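Local atomic coordinates of cell division protein FtsI/penicillin binding protein 2 (Legionella pneumophila subsp. pneumophila ATCC 43290, PDB entry 4ZTK), a protein that probably catalyses D,D-transpeptidation, the penicillin-sensitive cross-linking of peptidoglycan stem peptides during cell division. Residues Ala132-Val137 against Ala246-Thr251; Ala146-Ile151 against Leu174-Ala179; Lys153-Thr156 against Asp161-Ser164; Asn228-Gly233 against Leu237-Gly242. All coordinates share one frame; numbering follows the deposited sequence.

Interaction 1: residues Ala132-Val137 against Ala246-Thr251; sequences AKSINV and AGKTGT. With NHE (2-[N-cyclohexylamino]ethane sulfonic acid), chain B.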
loop_
_atom_site.group_PDB
_atom_site.type_symbol
_atom_site.label_atom_id
_atom_site.label_comp_id
_atom_site.label_asym_id
_atom_site.label_seq_id
_atom_site.Cartn_x
_atom_site.Cartn_y
_atom_site.Cartn_z
ATOM N N ALA A 132 10.542 0.469 -8.386
ATOM C CA ALA A 132 10.641 -0.992 -8.478
ATOM C C ALA A 132 11.529 -1.593 -7.391
ATOM O O ALA A 132 11.164 -2.576 -6.750
ATOM C CB ALA A 132 11.152 -1.408 -9.871
ATOM N N LYS A 133 12.698 -0.999 -7.187
ATOM C CA LYS A 133 13.634 -1.496 -6.189
ATOM C C LYS A 133 13.417 -0.830 -4.837
ATOM O O LYS A 133 14.039 -1.209 -3.849
ATOM C CB LYS A 133 15.070 -1.306 -6.672
ATOM C CG LYS A 133 15.475 -2.298 -7.751
ATOM C CD LYS A 133 16.264 -1.631 -8.863
ATOM C CE LYS A 133 17.642 -1.190 -8.395
ATOM N NZ LYS A 133 18.546 -2.342 -8.117
ATOM N N SER A 134 12.517 0.150 -4.806
ATOM C CA SER A 134 12.188 0.888 -3.586
ATOM C C SER A 134 13.414 1.591 -2.996
ATOM O O SER A 134 13.765 1.388 -1.833
ATOM C CB SER A 134 11.533 -0.032 -2.553
ATOM O OG SER A 134 10.761 0.712 -1.633
ATOM N N ILE A 135 14.048 2.428 -3.809
ATOM C CA ILE A 135 15.281 3.109 -3.423
ATOM C C ILE A 135 14.985 4.407 -2.670
ATOM O O ILE A 135 14.533 5.391 -3.258
ATOM C CB ILE A 135 16.155 3.395 -4.657
ATOM C CG1 ILE A 135 16.400 2.093 -5.424
ATOM C CG2 ILE A 135 17.480 4.048 -4.246
ATOM C CD1 ILE A 135 17.407 2.219 -6.545
ATOM N N ASN A 136 15.240 4.386 -1.364
ATOM C CA ASN A 136 14.885 5.487 -0.474
ATOM C C ASN A 136 15.504 6.835 -0.847
ATOM O O ASN A 136 14.799 7.838 -0.946
ATOM C CB ASN A 136 15.240 5.141 0.976
ATOM C CG ASN A 136 14.332 4.070 1.563
ATOM O OD1 ASN A 136 13.238 3.823 1.060
ATOM N ND2 ASN A 136 14.785 3.435 2.640
ATOM N N VAL A 137 16.818 6.858 -1.043
ATOM C CA VAL A 137 17.517 8.114 -1.315
ATOM C C VAL A 137 16.956 8.808 -2.559
ATOM O O VAL A 137 16.800 10.027 -2.573
ATOM C CB VAL A 137 19.048 7.913 -1.421
ATOM C CG1 VAL A 137 19.733 9.178 -1.931
ATOM C CG2 VAL A 137 19.617 7.518 -0.069
ATOM N N ALA A 246 -0.363 -4.721 -10.435
ATOM C CA ALA A 246 0.278 -3.483 -10.010
ATOM C C ALA A 246 0.325 -3.479 -8.494
ATOM O O ALA A 246 -0.688 -3.730 -7.845
ATOM C CB ALA A 246 -0.510 -2.287 -10.509
ATOM N N GLY A 247 1.493 -3.203 -7.922
ATOM C CA GLY A 247 1.607 -3.167 -6.478
ATOM C C GLY A 247 2.911 -2.628 -5.925
ATOM O O GLY A 247 3.911 -2.509 -6.637
ATOM N N LYS A 248 2.893 -2.312 -4.636
ATOM C CA LYS A 248 4.046 -1.726 -3.965
ATOM C C LYS A 248 4.243 -2.339 -2.589
ATOM O O LYS A 248 3.318 -2.399 -1.781
ATOM C CB LYS A 248 3.886 -0.209 -3.826
ATOM C CG LYS A 248 5.070 0.469 -3.144
ATOM C CD LYS A 248 6.249 0.591 -4.099
ATOM C CE LYS A 248 7.528 0.975 -3.375
ATOM N NZ LYS A 248 8.046 -0.127 -2.512
ATOM N N THR A 249 5.464 -2.789 -2.338
ATOM C CA THR A 249 5.840 -3.354 -1.057
ATOM C C THR A 249 6.106 -2.263 -0.030
ATOM O O THR A 249 6.452 -1.130 -0.377
ATOM C CB THR A 249 7.129 -4.173 -1.191
ATOM O OG1 THR A 249 8.162 -3.341 -1.748
ATOM C CG2 THR A 249 6.902 -5.362 -2.108
ATOM N N GLY A 250 5.951 -2.619 1.239
ATOM C CA GLY A 250 6.397 -1.773 2.330
ATOM C C GLY A 250 6.853 -2.612 3.510
ATOM O O GLY A 250 6.306 -3.688 3.764
ATOM N N THR A 251 7.869 -2.123 4.215
ATOM C CA THR A 251 8.338 -2.738 5.449
ATOM C C THR A 251 8.560 -1.640 6.483
ATOM O O THR A 251 9.428 -0.786 6.320
ATOM C CB THR A 251 9.665 -3.507 5.248
ATOM O OG1 THR A 251 9.533 -4.413 4.149
ATOM C CG2 THR A 251 10.024 -4.289 6.500
HETATM C "C3'" NHE B . 14.010 -5.779 5.525
HETATM C "C2'" NHE B . 13.943 -5.395 4.050
HETATM C "C1'" NHE B . 13.332 -4.011 3.873
HETATM C "C6'" NHE B . 14.192 -2.942 4.545
HETATM N N NHE B . 13.214 -3.706 2.436
HETATM C C1 NHE B . 12.434 -2.473 2.275
HETATM C C2 NHE B . 11.819 -2.453 0.887
HETATM S S NHE B . 10.186 -2.152 1.022
HETATM O O1 NHE B . 9.975 -1.047 1.915
HETATM O O2 NHE B . 9.623 -1.770 -0.461
HETATM O O3 NHE B . 9.542 -3.334 1.532
HETATM C "C5'" NHE B . 15.156 -3.536 5.567
HETATM C "C4'" NHE B . 14.469 -4.615 6.398
HETATM O O HOH W 1 8.712 -1.655 -4.868
#
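Ser-134 and Lys-248 bring their polar ends together at a bound NHE molecule, a buffer probably carried over from crystallisation. Ser-134 starts the approach from a positive phi of 59°, as the C' residue of the Schellman motif that ends helix 127-133, and its CB points at the strand. That Ser-134 CB already stands 3.3 Å from NHE O2. With OG turned away from the backbone N (chi1 -157°), the hydroxyl reaches forward and donates to the same sulfonate oxygen, O2, while Ser-134 OG lies 3.0 Å from Lys-248 NZ. The sequences Ser-Ile-Asn and Lys-Thr-Gly match the SxN and KTG motifs of penicillin-binding transpeptidases; with Ser-80 and Lys-83 of a likely SxxK motif close by, the site is consistent with the active-site cleft between the helical region and the edge strand 246-253 of the five-stranded sheet. A long, flexible lysine suits the strand side: bent at its second and fourth torsions, Lys-248 swings NZ over to donate to Thr-249 O at 2.8 Å and to a water that in turn donates to Ala-132 O. The two threonines offer short hydroxyl arms along one strand. Thr-249 OG1 makes a short 2.5 Å bond to NHE O2, and Thr-251 OG1 gives one of 2.8 Å to NHE O3, whereas Thr-251 N reaches O1 only weakly.

Interaction 2: residues Ala146-Ile151 against Leu174-Ala179; sequences AGVPVI and LQLAMA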
loop_
_atom_site.group_PDB
_atom_site.type_symbol
_atom_site.label_atom_id
_atom_site.label_comp_id
_atom_site.label_asym_id
_atom_site.label_seq_id
_atom_site.Cartn_x
_atom_site.Cartn_y
_atom_site.Cartn_z
ATOM N N ALA A 146 10.539 18.335 -5.453
ATOM C CA ALA A 146 9.164 18.700 -5.783
ATOM C C ALA A 146 8.710 19.875 -4.926
ATOM O O ALA A 146 8.040 20.787 -5.408
ATOM C CB ALA A 146 8.228 17.504 -5.596
ATOM N N GLY A 147 9.081 19.848 -3.650
ATOM C CA GLY A 147 8.795 20.956 -2.758
ATOM C C GLY A 147 7.600 20.709 -1.863
ATOM O O GLY A 147 6.714 19.919 -2.189
ATOM N N VAL A 148 7.573 21.402 -0.732
ATOM C CA VAL A 148 6.511 21.240 0.255
ATOM C C VAL A 148 5.086 21.510 -0.261
ATOM O O VAL A 148 4.186 20.710 -0.000
ATOM C CB VAL A 148 6.807 22.052 1.540
ATOM C CG1 VAL A 148 5.598 22.070 2.468
ATOM C CG2 VAL A 148 8.023 21.476 2.244
ATOM N N PRO A 149 4.870 22.625 -0.994
ATOM C CA PRO A 149 3.504 22.857 -1.481
ATOM C C PRO A 149 3.009 21.744 -2.405
ATOM O O PRO A 149 1.873 21.293 -2.260
ATOM C CB PRO A 149 3.629 24.168 -2.263
ATOM C CG PRO A 149 4.785 24.861 -1.643
ATOM C CD PRO A 149 5.753 23.768 -1.297
ATOM N N VAL A 150 3.856 21.299 -3.328
ATOM C CA VAL A 150 3.468 20.267 -4.284
ATOM C C VAL A 150 3.155 18.950 -3.584
ATOM O O VAL A 150 2.109 18.336 -3.826
ATOM C CB VAL A 150 4.564 20.039 -5.349
ATOM C CG1 VAL A 150 4.238 18.821 -6.202
ATOM C CG2 VAL A 150 4.725 21.282 -6.217
ATOM N N ILE A 151 4.061 18.522 -2.710
ATOM C CA ILE A 151 3.920 17.231 -2.040
ATOM C C ILE A 151 2.767 17.208 -1.029
ATOM O O ILE A 151 1.960 16.283 -1.026
ATOM C CB ILE A 151 5.234 16.796 -1.359
ATOM C CG1 ILE A 151 6.310 16.512 -2.412
ATOM C CG2 ILE A 151 5.008 15.559 -0.492
ATOM C CD1 ILE A 151 5.987 15.331 -3.335
ATOM N N LEU A 174 13.828 18.006 5.633
ATOM C CA LEU A 174 13.806 16.861 6.527
ATOM C C LEU A 174 12.419 16.228 6.520
ATOM O O LEU A 174 12.287 15.007 6.486
ATOM C CB LEU A 174 14.203 17.263 7.946
ATOM C CG LEU A 174 14.735 16.128 8.822
ATOM C CD1 LEU A 174 15.961 15.496 8.178
ATOM C CD2 LEU A 174 15.069 16.627 10.219
ATOM N N GLN A 175 11.387 17.066 6.538
ATOM C CA GLN A 175 10.015 16.575 6.563
ATOM C C GLN A 175 9.575 15.983 5.224
ATOM O O GLN A 175 8.779 15.048 5.194
ATOM C CB GLN A 175 9.058 17.668 7.033
ATOM C CG GLN A 175 9.313 18.071 8.475
ATOM C CD GLN A 175 8.320 19.085 8.991
ATOM O OE1 GLN A 175 7.289 18.725 9.559
ATOM N NE2 GLN A 175 8.628 20.366 8.804
ATOM N N LEU A 176 10.099 16.517 4.124
ATOM C CA LEU A 176 9.861 15.906 2.815
ATOM C C LEU A 176 10.569 14.549 2.727
ATOM O O LEU A 176 10.100 13.632 2.057
ATOM C CB LEU A 176 10.322 16.832 1.688
ATOM C CG LEU A 176 9.435 18.062 1.463
ATOM C CD1 LEU A 176 10.033 18.981 0.410
ATOM C CD2 LEU A 176 8.020 17.643 1.070
ATOM N N ALA A 177 11.703 14.429 3.413
ATOM C CA ALA A 177 12.420 13.163 3.474
ATOM C C ALA A 177 11.584 12.138 4.228
ATOM O O ALA A 177 11.469 10.988 3.809
ATOM C CB ALA A 177 13.779 13.350 4.147
HETATM N N MSE A 178 10.998 12.569 5.340
HETATM C CA MSE A 178 10.146 11.695 6.139
HETATM C C MSE A 178 8.902 11.293 5.358
HETATM O O MSE A 178 8.445 10.158 5.450
HETATM C CB MSE A 178 9.740 12.386 7.441
HETATM C CG MSE A 178 10.901 12.652 8.389
HETATM SE SE MSE A 178 10.341 13.621 9.986
HETATM C CE MSE A 178 9.324 12.208 10.868
ATOM N N ALA A 179 8.359 12.237 4.594
ATOM C CA ALA A 179 7.200 11.971 3.747
ATOM C C ALA A 179 7.497 10.870 2.738
ATOM O O ALA A 179 6.692 9.964 2.543
ATOM C CB ALA A 179 6.773 13.237 3.027
#
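Val-148 and Leu-176 mark the closest approach of the two backbones, their CA atoms 6.8 Å apart, where the first turn of helix 148-157 lies beside helix 172-181. The contact belongs to the helical part of the transpeptidase fold and joins two of its helices by apolar packing. Gly-147 links helix 136-146 to the next one: at its phi of 101° a beta carbon would press on the carbonyl oxygen of Ala-146, so glycine fits this bend. It is also the N-cap residue, and its O receives Ile-151 N in the first helical turn.

One side chain, Leu-176, does most of the touching. Its CG lies opposite the carbonyl carbon about chi1 (-72°), which sends the forked end across to the other helix, and the two branches divide the work. Leu-176 CD1 lies on the helix start, 3.6 Å from Val-148 N and 3.7 Å from Val-148 CG2. A leucine suits this place because its fork can meet two neighbours one turn apart. Ile-151, branched at CB, provides the second seat and also packs on Ile-86 and Ala-89 of helix 83-92. Leu-176 CD2 settles against that branch point, 3.8 Å from Ile-151 CB and 4.0 Å from both Ile-151 CG1 and CG2.

Interaction 3: residues Lys153-Thr156 against Asp161-Ser164; sequences KKLT and DMNS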
loop_
_atom_site.group_PDB
_atom_site.type_symbol
_atom_site.label_atom_id
_atom_site.label_comp_id
_atom_site.label_asym_id
_atom_site.label_seq_id
_atom_site.Cartn_x
_atom_site.Cartn_y
_atom_site.Cartn_z
ATOM N N LYS A 153 0.077 19.199 -0.787
ATOM C CA LYS A 153 -1.214 19.378 -1.446
ATOM C C LYS A 153 -1.656 18.126 -2.193
ATOM O O LYS A 153 -2.787 17.663 -2.034
ATOM C CB LYS A 153 -1.169 20.566 -2.406
ATOM C CG LYS A 153 -2.366 20.644 -3.343
ATOM C CD LYS A 153 -2.358 21.937 -4.148
ATOM C CE LYS A 153 -3.475 21.950 -5.179
ATOM N NZ LYS A 153 -3.351 20.815 -6.142
ATOM N N LYS A 154 -0.767 17.577 -3.012
ATOM C CA LYS A 154 -1.132 16.432 -3.835
ATOM C C LYS A 154 -1.376 15.178 -2.998
ATOM O O LYS A 154 -2.304 14.420 -3.276
ATOM C CB LYS A 154 -0.098 16.181 -4.938
ATOM C CG LYS A 154 -0.512 15.104 -5.940
ATOM C CD LYS A 154 -1.831 15.446 -6.624
ATOM C CE LYS A 154 -1.727 16.732 -7.424
ATOM N NZ LYS A 154 -3.053 17.148 -7.951
ATOM N N LEU A 155 -0.566 14.962 -1.966
ATOM C CA LEU A 155 -0.776 13.793 -1.109
ATOM C C LEU A 155 -2.057 13.933 -0.283
ATOM O O LEU A 155 -2.734 12.941 -0.001
ATOM C CB LEU A 155 0.431 13.519 -0.210
ATOM C CG LEU A 155 1.358 12.421 -0.746
ATOM C CD1 LEU A 155 1.944 12.808 -2.099
ATOM C CD2 LEU A 155 2.460 12.094 0.251
ATOM N N THR A 156 -2.391 15.165 0.089
ATOM C CA THR A 156 -3.640 15.428 0.789
ATOM C C THR A 156 -4.813 15.065 -0.114
ATOM O O THR A 156 -5.772 14.428 0.319
ATOM C CB THR A 156 -3.736 16.904 1.246
ATOM O OG1 THR A 156 -2.797 17.130 2.303
ATOM C CG2 THR A 156 -5.148 17.240 1.748
ATOM N N ASP A 161 -3.143 12.214 5.368
ATOM C CA ASP A 161 -3.032 13.242 6.394
ATOM C C ASP A 161 -1.632 13.852 6.362
ATOM O O ASP A 161 -0.673 13.240 6.818
ATOM C CB ASP A 161 -3.301 12.617 7.764
ATOM C CG ASP A 161 -3.209 13.616 8.912
ATOM O OD1 ASP A 161 -2.807 14.786 8.713
ATOM O OD2 ASP A 161 -3.546 13.208 10.039
HETATM N N MSE A 162 -1.523 15.065 5.837
HETATM C CA MSE A 162 -0.246 15.766 5.813
HETATM C C MSE A 162 -0.260 16.904 6.827
HETATM O O MSE A 162 0.446 17.902 6.672
HETATM C CB MSE A 162 0.033 16.299 4.410
HETATM C CG MSE A 162 -0.096 15.236 3.333
HETATM SE SE MSE A 162 1.197 13.786 3.556
HETATM C CE MSE A 162 2.795 14.744 2.972
ATOM N N ASN A 163 -1.068 16.742 7.872
ATOM C CA ASN A 163 -1.224 17.787 8.881
ATOM C C ASN A 163 -0.877 17.353 10.303
ATOM O O ASN A 163 -0.163 18.061 11.002
ATOM C CB ASN A 163 -2.639 18.368 8.839
ATOM C CG ASN A 163 -2.811 19.403 7.743
ATOM O OD1 ASN A 163 -3.005 19.063 6.575
ATOM N ND2 ASN A 163 -2.741 20.678 8.116
ATOM N N SER A 164 -1.379 16.196 10.724
ATOM C CA SER A 164 -1.172 15.721 12.092
ATOM C C SER A 164 0.295 15.683 12.475
ATOM O O SER A 164 0.742 16.441 13.333
ATOM C CB SER A 164 -1.761 14.325 12.273
ATOM O OG SER A 164 -3.159 14.335 12.062
HETATM O O HOH W 2 -3.608 16.612 5.085
#
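Apolar packing between Leu-155 and Met-162, a selenomethionine in this crystal, forms the buried side of the contact. Met-162 has its CG opposite the carbonyl carbon (chi1 -52°) and then bends at both following torsions, curling its end over the leucine. Met-162 SE lies 3.9 Å from Leu-155 CB, and Met-162 CE comes within 3.8 Å of Leu-155 CD2. A long, unbranched and pliable chain suits a loop residue that must fold back onto a helix in this way. On the more open side, the Thr-156 side chain runs past the start of the same chain in the opposite direction, its OG1 3.5 Å from Met-162 CG.

In the fold, this is the chain turning back on helix 148-157 soon after leaving it. Leu-155 reaches on to Phe-85 and Ile-86 of helix 83-92, which extends the apolar cluster into the helical region of the transpeptidase domain.

Water carries the polar link. A single molecule donates to Thr-156 OG1 and to Asn-163 OD1, both at 2.9 Å, and accepts from Met-162 N. The threonine hydroxyl gives its own proton to Arg-152 O, one turn back, so it is well placed to accept from the water.

Within the loop, Asp-161 fixes the backbone through an Asx turn and the wider Asx motif. Asp-161 OD1 receives Asn-163 N nearly along the C-O axis at 2.7 Å. Ser-164 N meets it from the syn side, 27° out of the carboxylate plane.

Interaction 4: residues Asn228-Gly233 against Leu237-Gly242; sequences NAVTNG and LAVIPG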
loop_
_atom_site.group_PDB
_atom_site.type_symbol
_atom_site.label_atom_id
_atom_site.label_comp_id
_atom_site.label_asym_id
_atom_site.label_seq_id
_atom_site.Cartn_x
_atom_site.Cartn_y
_atom_site.Cartn_z
ATOM N N ASN A 228 5.780 -2.715 -13.164
ATOM C CA ASN A 228 7.200 -3.011 -13.227
ATOM C C ASN A 228 7.776 -3.331 -11.855
ATOM O O ASN A 228 8.693 -4.145 -11.732
ATOM C CB ASN A 228 7.954 -1.839 -13.850
ATOM C CG ASN A 228 9.410 -2.155 -14.090
ATOM O OD1 ASN A 228 9.738 -3.052 -14.864
ATOM N ND2 ASN A 228 10.293 -1.414 -13.430
ATOM N N ALA A 229 7.234 -2.690 -10.823
ATOM C CA ALA A 229 7.635 -2.980 -9.445
ATOM C C ALA A 229 7.315 -4.427 -9.062
ATOM O O ALA A 229 7.952 -4.999 -8.178
ATOM C CB ALA A 229 6.958 -2.019 -8.482
ATOM N N VAL A 230 6.319 -5.010 -9.721
ATOM C CA VAL A 230 5.934 -6.390 -9.448
ATOM C C VAL A 230 6.705 -7.378 -10.328
ATOM O O VAL A 230 7.294 -8.324 -9.826
ATOM C CB VAL A 230 4.415 -6.610 -9.610
ATOM C CG1 VAL A 230 4.085 -8.107 -9.575
ATOM C CG2 VAL A 230 3.645 -5.865 -8.511
ATOM N N THR A 231 6.714 -7.157 -11.636
ATOM C CA THR A 231 7.380 -8.098 -12.530
ATOM C C THR A 231 8.902 -8.046 -12.388
ATOM O O THR A 231 9.581 -9.056 -12.560
ATOM C CB THR A 231 6.997 -7.864 -14.005
ATOM O OG1 THR A 231 7.664 -6.699 -14.502
ATOM C CG2 THR A 231 5.502 -7.681 -14.142
ATOM N N ASN A 232 9.437 -6.872 -12.064
ATOM C CA ASN A 232 10.887 -6.695 -12.024
ATOM C C ASN A 232 11.414 -5.972 -10.788
ATOM O O ASN A 232 12.433 -5.291 -10.855
ATOM C CB ASN A 232 11.358 -5.963 -13.283
ATOM C CG ASN A 232 10.958 -6.684 -14.561
ATOM O OD1 ASN A 232 10.137 -6.193 -15.337
ATOM N ND2 ASN A 232 11.537 -7.857 -14.782
ATOM N N GLY A 233 10.727 -6.118 -9.661
ATOM C CA GLY A 233 11.137 -5.436 -8.449
ATOM C C GLY A 233 10.846 -6.227 -7.193
ATOM O O GLY A 233 10.744 -7.450 -7.232
ATOM N N LEU A 237 6.960 -11.664 -5.930
ATOM C CA LEU A 237 6.158 -12.790 -5.454
ATOM C C LEU A 237 4.660 -12.578 -5.680
ATOM O O LEU A 237 3.852 -13.457 -5.387
ATOM C CB LEU A 237 6.434 -13.067 -3.969
ATOM C CG LEU A 237 7.865 -13.433 -3.565
ATOM C CD1 LEU A 237 7.931 -13.797 -2.087
ATOM C CD2 LEU A 237 8.389 -14.570 -4.418
ATOM N N ALA A 238 4.290 -11.409 -6.197
ATOM C CA ALA A 238 2.896 -11.127 -6.522
ATOM C C ALA A 238 2.577 -11.386 -7.993
ATOM O O ALA A 238 1.444 -11.179 -8.430
ATOM C CB ALA A 238 2.538 -9.692 -6.149
ATOM N N VAL A 239 3.570 -11.837 -8.755
ATOM C CA VAL A 239 3.385 -12.079 -10.185
ATOM C C VAL A 239 2.361 -13.177 -10.462
ATOM O O VAL A 239 2.407 -14.240 -9.853
ATOM C CB VAL A 239 4.713 -12.444 -10.872
ATOM C CG1 VAL A 239 4.460 -13.062 -12.249
ATOM C CG2 VAL A 239 5.610 -11.220 -10.984
ATOM N N ILE A 240 1.434 -12.909 -11.380
ATOM C CA ILE A 240 0.494 -13.926 -11.848
ATOM C C ILE A 240 0.556 -14.016 -13.364
ATOM O O ILE A 240 0.160 -13.082 -14.054
ATOM C CB ILE A 240 -0.951 -13.596 -11.454
ATOM C CG1 ILE A 240 -1.089 -13.478 -9.935
ATOM C CG2 ILE A 240 -1.902 -14.642 -12.009
ATOM C CD1 ILE A 240 -2.424 -12.894 -9.497
ATOM N N PRO A 241 1.061 -15.141 -13.888
ATOM C CA PRO A 241 1.162 -15.344 -15.335
ATOM C C PRO A 241 -0.155 -15.063 -16.050
ATOM O O PRO A 241 -1.185 -15.647 -15.711
ATOM C CB PRO A 241 1.518 -16.827 -15.447
ATOM C CG PRO A 241 2.279 -17.106 -14.198
ATOM C CD PRO A 241 1.610 -16.282 -13.134
ATOM N N GLY A 242 -0.116 -14.153 -17.016
ATOM C CA GLY A 242 -1.278 -13.849 -17.828
ATOM C C GLY A 242 -2.181 -12.791 -17.223
ATOM O O GLY A 242 -3.200 -12.425 -17.809
#
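Val-230 and Val-239 meet through one methyl each, chosen by similar first torsions. In Val-230, chi1 of 169° puts CG1 opposite the backbone N and directs it at the loop; in Val-239, 164° leaves CG2 beside its own N, facing the helix. The side chains run past each other in opposite directions, with Val-230 CG1 3.7 Å from Val-239 CG2. Val-239 CG2 also lies 3.5 Å from Val-230 O and 3.9 Å from Thr-231 CA, so it rests on the backbone of the last helical turn as well. Ala-238 adds a small CB at 4.1 Å from Val-230 CG1, its size suiting a place where the loop backbone itself comes close: Ala-238 C is 3.9 Å from Val-230 CG1.

These residues belong to the connection that leads from helix 216-231 into strand 246-253 of the central sheet. Phe-263 of the neighbouring strand 259-267 touches both Val-230 and Ala-238, while Ile-240 turns to helix 295-310, so the loop touches both strand 259-267 and helix 295-310. With no hydrogen bond between the segments, the contact rests on van der Waals packing and the burial of apolar surface; the compact, beta-branched valines have few side-chain rotations to lose on packing.

In the fold
From the N terminus, the chain first enters interaction 1 at 132-137, whose partner strand lies more than a hundred residues on; the other three contacts all fall within that span. Interaction 2 opens at 146-151 and closes at 174-179, enclosing the short loop of interaction 3. These two share helix 148-157 and touch, the CE of Met-162 reaching both Ile-151 and Ala-179. Interaction 4 then follows in series, closing a short loop after helix 216-231, about 17 Å from interaction 3 between nearest atoms. It packs against interaction 1 through Ala-229 and Val-230. No contact crosses another: interactions 2 and 3 assemble the helical region, interaction 4 seats a connection on the sheet, and interaction 1 bridges the two.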